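Local coordinates for hemerythrin HHE cation binding domain protein (Mycobacterium kansasii, PDB 6TYJ) that binds zinc and iron ions in a hemerythrin-like helical domain, although its precise physiological role remains to be established, at residues Ile49-Asp60 against Arg146-Lys157. Residues are numbered along the deposited sequence; the frame is centred on the assembly and turned at random. Where two conformers were deposited one is given.
Sequences IELDIHFRIEDD and RMEQYRGSALYK. With ZN (zinc ion), chain B; ZN (zinc ion), chain D.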
loop_
_atom_site.group_PDB
_atom_site.type_symbol
_atom_site.label_atom_id
_atom_site.label_comp_id
_atom_site.label_asym_id
_atom_site.label_seq_id
_atom_site.Cartn_x
_atom_site.Cartn_y
_atom_site.Cartn_z
ATOM N N ILE A 49 -3.158 0.794 -8.012
ATOM C CA ILE A 49 -4.489 0.463 -7.484
ATOM C C ILE A 49 -4.368 -0.194 -6.114
ATOM O O ILE A 49 -5.032 0.211 -5.139
ATOM C CB ILE A 49 -5.240 -0.439 -8.483
ATOM C CG1 ILE A 49 -5.576 0.346 -9.761
ATOM C CG2 ILE A 49 -6.474 -1.081 -7.833
ATOM C CD1 ILE A 49 -6.059 -0.512 -10.893
ATOM N N GLU A 50 -3.526 -1.229 -6.010
ATOM C CA GLU A 50 -3.396 -1.948 -4.750
ATOM C C GLU A 50 -2.811 -1.051 -3.674
ATOM O O GLU A 50 -3.213 -1.133 -2.512
ATOM C CB GLU A 50 -2.539 -3.221 -4.940
ATOM C CG GLU A 50 -3.188 -4.229 -5.902
ATOM C CD GLU A 50 -4.634 -4.537 -5.563
ATOM O OE1 GLU A 50 -4.916 -4.912 -4.407
ATOM O OE2 GLU A 50 -5.482 -4.437 -6.478
ATOM N N LEU A 51 -1.870 -0.175 -4.040
ATOM C CA LEU A 51 -1.281 0.731 -3.059
ATOM C C LEU A 51 -2.322 1.707 -2.527
ATOM O O LEU A 51 -2.412 1.924 -1.316
ATOM C CB LEU A 51 -0.096 1.485 -3.673
ATOM C CG LEU A 51 0.600 2.551 -2.822
ATOM C CD1 LEU A 51 0.926 2.018 -1.433
ATOM C CD2 LEU A 51 1.871 3.075 -3.507
ATOM N N ASP A 52 -3.092 2.321 -3.431
ATOM C CA ASP A 52 -4.194 3.212 -3.046
ATOM C C ASP A 52 -5.079 2.564 -1.998
ATOM O O ASP A 52 -5.324 3.139 -0.925
ATOM C CB ASP A 52 -5.007 3.564 -4.299
ATOM C CG ASP A 52 -6.187 4.474 -4.023
ATOM O OD1 ASP A 52 -6.163 5.215 -3.033
ATOM O OD2 ASP A 52 -7.142 4.441 -4.812
ATOM N N ILE A 53 -5.556 1.355 -2.274
ATOM C CA ILE A 53 -6.526 0.779 -1.349
ATOM C C ILE A 53 -5.857 0.296 -0.070
ATOM O O ILE A 53 -6.493 0.278 1.005
ATOM C CB ILE A 53 -7.345 -0.323 -2.025
ATOM C CG1 ILE A 53 -6.531 -1.568 -2.278
ATOM C CG2 ILE A 53 -7.917 0.174 -3.351
ATOM C CD1 ILE A 53 -7.302 -2.533 -3.227
ATOM N N HIS A 54 -4.575 -0.068 -0.148
ATOM C CA HIS A 54 -3.855 -0.531 1.025
ATOM C C HIS A 54 -3.694 0.572 2.055
ATOM O O HIS A 54 -4.009 0.374 3.245
ATOM C CB HIS A 54 -2.485 -1.033 0.602
ATOM C CG HIS A 54 -1.732 -1.678 1.709
ATOM N ND1 HIS A 54 -1.968 -2.969 2.107
ATOM C CD2 HIS A 54 -0.736 -1.213 2.499
ATOM C CE1 HIS A 54 -1.149 -3.282 3.098
ATOM N NE2 HIS A 54 -0.400 -2.226 3.357
ATOM N N PHE A 55 -3.215 1.746 1.619
ATOM C CA PHE A 55 -3.052 2.852 2.555
ATOM C C PHE A 55 -4.395 3.295 3.107
ATOM O O PHE A 55 -4.470 3.700 4.270
ATOM C CB PHE A 55 -2.315 4.025 1.906
ATOM C CG PHE A 55 -0.826 3.818 1.818
ATOM C CD1 PHE A 55 -0.262 2.599 2.163
ATOM C CD2 PHE A 55 0.001 4.858 1.425
ATOM C CE1 PHE A 55 1.123 2.397 2.088
ATOM C CE2 PHE A 55 1.367 4.670 1.348
ATOM C CZ PHE A 55 1.929 3.436 1.687
ATOM N N ARG A 56 -5.461 3.212 2.302
ATOM C CA ARG A 56 -6.778 3.629 2.797
ATOM C C ARG A 56 -7.298 2.677 3.860
ATOM O O ARG A 56 -7.853 3.133 4.877
ATOM C CB ARG A 56 -7.768 3.723 1.643
ATOM C CG ARG A 56 -7.581 4.943 0.769
ATOM C CD ARG A 56 -8.713 5.066 -0.228
ATOM N NE ARG A 56 -8.366 6.018 -1.270
ATOM C CZ ARG A 56 -8.730 7.291 -1.260
ATOM N NH1 ARG A 56 -9.465 7.761 -0.264
ATOM N NH2 ARG A 56 -8.375 8.088 -2.256
ATOM N N ILE A 57 -7.188 1.357 3.639
ATOM C CA ILE A 57 -7.681 0.490 4.703
ATOM C C ILE A 57 -6.828 0.632 5.952
ATOM O O ILE A 57 -7.382 0.561 7.070
ATOM C CB ILE A 57 -7.834 -0.987 4.281
ATOM C CG1 ILE A 57 -6.497 -1.676 4.039
ATOM C CG2 ILE A 57 -8.760 -1.119 3.068
ATOM C CD1 ILE A 57 -6.680 -3.170 3.830
ATOM N N GLU A 58 -5.522 0.899 5.820
ATOM C CA GLU A 58 -4.700 1.147 7.000
ATOM C C GLU A 58 -5.161 2.431 7.698
ATOM O O GLU A 58 -5.417 2.431 8.915
ATOM C CB GLU A 58 -3.200 1.152 6.602
ATOM C CG GLU A 58 -2.661 -0.251 6.398
ATOM C CD GLU A 58 -1.244 -0.261 5.943
ATOM O OE1 GLU A 58 -0.751 0.768 5.503
ATOM O OE2 GLU A 58 -0.652 -1.348 6.030
ATOM N N ASP A 59 -5.339 3.528 6.936
ATOM C CA ASP A 59 -5.665 4.801 7.561
ATOM C C ASP A 59 -7.101 4.841 8.077
ATOM O O ASP A 59 -7.369 5.516 9.069
ATOM C CB ASP A 59 -5.474 5.948 6.569
ATOM C CG ASP A 59 -4.018 6.274 6.318
ATOM O OD1 ASP A 59 -3.172 5.944 7.188
ATOM O OD2 ASP A 59 -3.742 6.879 5.270
ATOM N N ASP A 60 -8.022 4.127 7.419
ATOM C CA ASP A 60 -9.449 4.272 7.726
ATOM C C ASP A 60 -9.956 3.248 8.723
ATOM O O ASP A 60 -10.967 3.511 9.410
ATOM C CB ASP A 60 -10.269 4.141 6.440
ATOM C CG ASP A 60 -9.950 5.226 5.415
ATOM O OD1 ASP A 60 -9.256 6.221 5.746
ATOM O OD2 ASP A 60 -10.443 5.107 4.278
ATOM N N ARG A 146 -14.049 -3.556 2.791
ATOM C CA ARG A 146 -13.695 -2.217 2.376
ATOM C C ARG A 146 -12.647 -2.255 1.266
ATOM O O ARG A 146 -12.653 -1.384 0.387
ATOM C CB ARG A 146 -13.208 -1.422 3.582
ATOM C CG ARG A 146 -13.164 0.082 3.374
ATOM C CD ARG A 146 -14.568 0.748 3.324
ATOM N NE ARG A 146 -15.265 0.709 4.620
ATOM C CZ ARG A 146 -15.090 1.598 5.602
ATOM N NH1 ARG A 146 -14.246 2.622 5.452
ATOM N NH2 ARG A 146 -15.758 1.457 6.739
ATOM N N MET A 147 -11.764 -3.269 1.265
ATOM C CA MET A 147 -10.781 -3.379 0.186
ATOM C C MET A 147 -11.466 -3.553 -1.166
ATOM O O MET A 147 -11.071 -2.921 -2.155
ATOM C CB MET A 147 -9.813 -4.537 0.453
ATOM C CG MET A 147 -8.510 -4.438 -0.313
ATOM S SD MET A 147 -7.438 -5.872 -0.046
ATOM C CE MET A 147 -7.539 -6.061 1.722
ATOM N N GLU A 148 -12.502 -4.399 -1.232
ATOM C CA GLU A 148 -13.247 -4.566 -2.475
ATOM C C GLU A 148 -13.919 -3.253 -2.889
ATOM O O GLU A 148 -13.873 -2.851 -4.060
ATOM C CB GLU A 148 -14.294 -5.670 -2.302
ATOM C CG GLU A 148 -15.283 -5.744 -3.456
ATOM C CD GLU A 148 -14.940 -6.818 -4.474
ATOM O OE1 GLU A 148 -14.209 -7.770 -4.127
ATOM O OE2 GLU A 148 -15.412 -6.707 -5.623
ATOM N N GLN A 149 -14.569 -2.577 -1.939
ATOM C CA GLN A 149 -15.184 -1.293 -2.255
ATOM C C GLN A 149 -14.144 -0.285 -2.741
ATOM O O GLN A 149 -14.352 0.412 -3.746
ATOM C CB GLN A 149 -15.908 -0.772 -1.022
ATOM C CG GLN A 149 -16.416 0.646 -1.154
ATOM C CD GLN A 149 -16.672 1.230 0.221
ATOM O OE1 GLN A 149 -17.301 0.587 1.065
ATOM N NE2 GLN A 149 -16.153 2.416 0.462
ATOM N N TYR A 150 -13.006 -0.200 -2.044
ATOM C CA TYR A 150 -11.987 0.763 -2.448
ATOM C C TYR A 150 -11.361 0.383 -3.787
ATOM O O TYR A 150 -10.991 1.257 -4.581
ATOM C CB TYR A 150 -10.888 0.860 -1.387
ATOM C CG TYR A 150 -11.273 1.562 -0.104
ATOM C CD1 TYR A 150 -12.413 2.330 -0.016
ATOM C CD2 TYR A 150 -10.421 1.494 0.994
ATOM C CE1 TYR A 150 -12.743 2.979 1.169
ATOM C CE2 TYR A 150 -10.725 2.139 2.173
ATOM C CZ TYR A 150 -11.891 2.869 2.251
ATOM O OH TYR A 150 -12.225 3.507 3.442
ATOM N N ARG A 151 -11.229 -0.909 -4.069
ATOM C CA ARG A 151 -10.704 -1.266 -5.379
ATOM C C ARG A 151 -11.664 -0.845 -6.485
ATOM O O ARG A 151 -11.231 -0.373 -7.540
ATOM C CB ARG A 151 -10.394 -2.762 -5.455
ATOM C CG ARG A 151 -9.609 -3.093 -6.725
ATOM C CD ARG A 151 -9.209 -4.567 -6.829
ATOM N NE ARG A 151 -8.215 -5.007 -5.852
ATOM C CZ ARG A 151 -8.472 -5.748 -4.779
ATOM N NH1 ARG A 151 -9.723 -6.142 -4.501
ATOM N NH2 ARG A 151 -7.476 -6.104 -3.981
ATOM N N GLY A 152 -12.971 -0.981 -6.246
ATOM C CA GLY A 152 -13.944 -0.504 -7.219
ATOM C C GLY A 152 -13.808 0.979 -7.495
ATOM O O GLY A 152 -13.822 1.410 -8.648
ATOM N N SER A 153 -13.700 1.790 -6.433
ATOM C CA SER A 153 -13.584 3.226 -6.666
ATOM C C SER A 153 -12.225 3.599 -7.247
ATOM O O SER A 153 -12.154 4.520 -8.071
ATOM C CB SER A 153 -13.890 4.008 -5.378
ATOM O OG SER A 153 -13.059 3.617 -4.306
ATOM N N ALA A 154 -11.156 2.889 -6.873
ATOM C CA ALA A 154 -9.848 3.143 -7.465
ATOM C C ALA A 154 -9.887 2.878 -8.964
ATOM O O ALA A 154 -9.401 3.686 -9.767
ATOM C CB ALA A 154 -8.814 2.276 -6.746
ATOM N N LEU A 155 -10.506 1.762 -9.362
ATOM C CA LEU A 155 -10.624 1.434 -10.786
ATOM C C LEU A 155 -11.452 2.478 -11.516
ATOM O O LEU A 155 -11.101 2.897 -12.626
ATOM C CB LEU A 155 -11.275 0.066 -10.958
ATOM C CG LEU A 155 -10.391 -1.101 -10.563
ATOM C CD1 LEU A 155 -11.232 -2.353 -10.550
ATOM C CD2 LEU A 155 -9.286 -1.188 -11.581
ATOM N N TYR A 156 -12.580 2.874 -10.921
ATOM C CA TYR A 156 -13.400 3.935 -11.503
ATOM C C TYR A 156 -12.561 5.178 -11.772
ATOM O O TYR A 156 -12.641 5.776 -12.850
ATOM C CB TYR A 156 -14.570 4.252 -10.581
ATOM C CG TYR A 156 -15.508 5.342 -11.061
ATOM C CD1 TYR A 156 -16.562 5.057 -11.914
ATOM C CD2 TYR A 156 -15.346 6.642 -10.629
ATOM C CE1 TYR A 156 -17.444 6.062 -12.325
ATOM C CE2 TYR A 156 -16.200 7.653 -11.042
ATOM C CZ TYR A 156 -17.249 7.355 -11.884
ATOM O OH TYR A 156 -18.096 8.363 -12.284
ATOM N N LYS A 157 -11.735 5.572 -10.804
ATOM C CA LYS A 157 -10.856 6.721 -11.008
ATOM C C LYS A 157 -9.885 6.483 -12.158
ATOM O O LYS A 157 -9.727 7.334 -13.041
ATOM C CB LYS A 157 -10.079 7.024 -9.731
ATOM C CG LYS A 157 -10.937 7.461 -8.577
ATOM C CD LYS A 157 -10.090 7.613 -7.337
ATOM C CE LYS A 157 -10.937 7.988 -6.148
ATOM N NZ LYS A 157 -10.151 7.880 -4.894
HETATM ZN ZN ZN B . 0.855 -2.023 5.034
HETATM ZN ZN ZN D . -1.818 7.242 5.219
HETATM O O HOH W 1 -1.272 8.637 6.407
HETATM O O HOH W 2 -13.677 3.753 8.258
HETATM O O HOH W 3 -1.655 7.950 3.358
#
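Y150 of helix 133-161 fits as a knob into a hole on the surface of helix 38-65, formed by I53, R56, I57 and D60. Followed outward, CB of Y150 first meets the CG2 methyl of I53 at 3.6 Å. With CG anti to the carbonyl carbon (chi1 -72°), the ring then runs along the facing helix: CD2 and CE2 lie beside CB of R56, and CD2 also touches CG2 of I57. One face receives CD of R56, 4.2 Å from the centroid of the Y150 ring and close to the ring normal, a CH-pi contact; CG of R146 rests against the opposite face, offset toward the rim. At the tip, Y150 OH makes a short but weak hydrogen bond to D60 OD2 at 2.5 Å. Y150 OH also accepts a hydrogen bond from R146 NH1 at 3.0 Å, so two partners hold the hydroxyl. A water joining R146 NH1 to the backbone O of D60 adds a second link at this end.

The packing is reciprocal, since I53 sits as a knob among M147, Y150, R151 and A154. Its CD1 lies over one face of the R151 guanidinium, whose edge faces E50. R151 NE donates to E50 OE2 and R151 NH2 to E50 OE1, both at 2.9 Å and nearly straight, using the syn lone pairs. With the two planes only 18° apart, this is a side-on, bidentate salt bridge; OE1 of E50 is also hydrogen-bonded to H19.

The segment axes approach to 9.1 Å at 136°, inclined well away from antiparallel. H54 and E58 on helix 38-65 ligate zinc together with H20, H114 and E118, within the hemerythrin-type bundle. Helix 133-161 packs outside this metal-bearing helix, while helix 12-32 touches E50 and M147 along one flank and the C-terminal helix 163-168 reaches I49, D52 and A154.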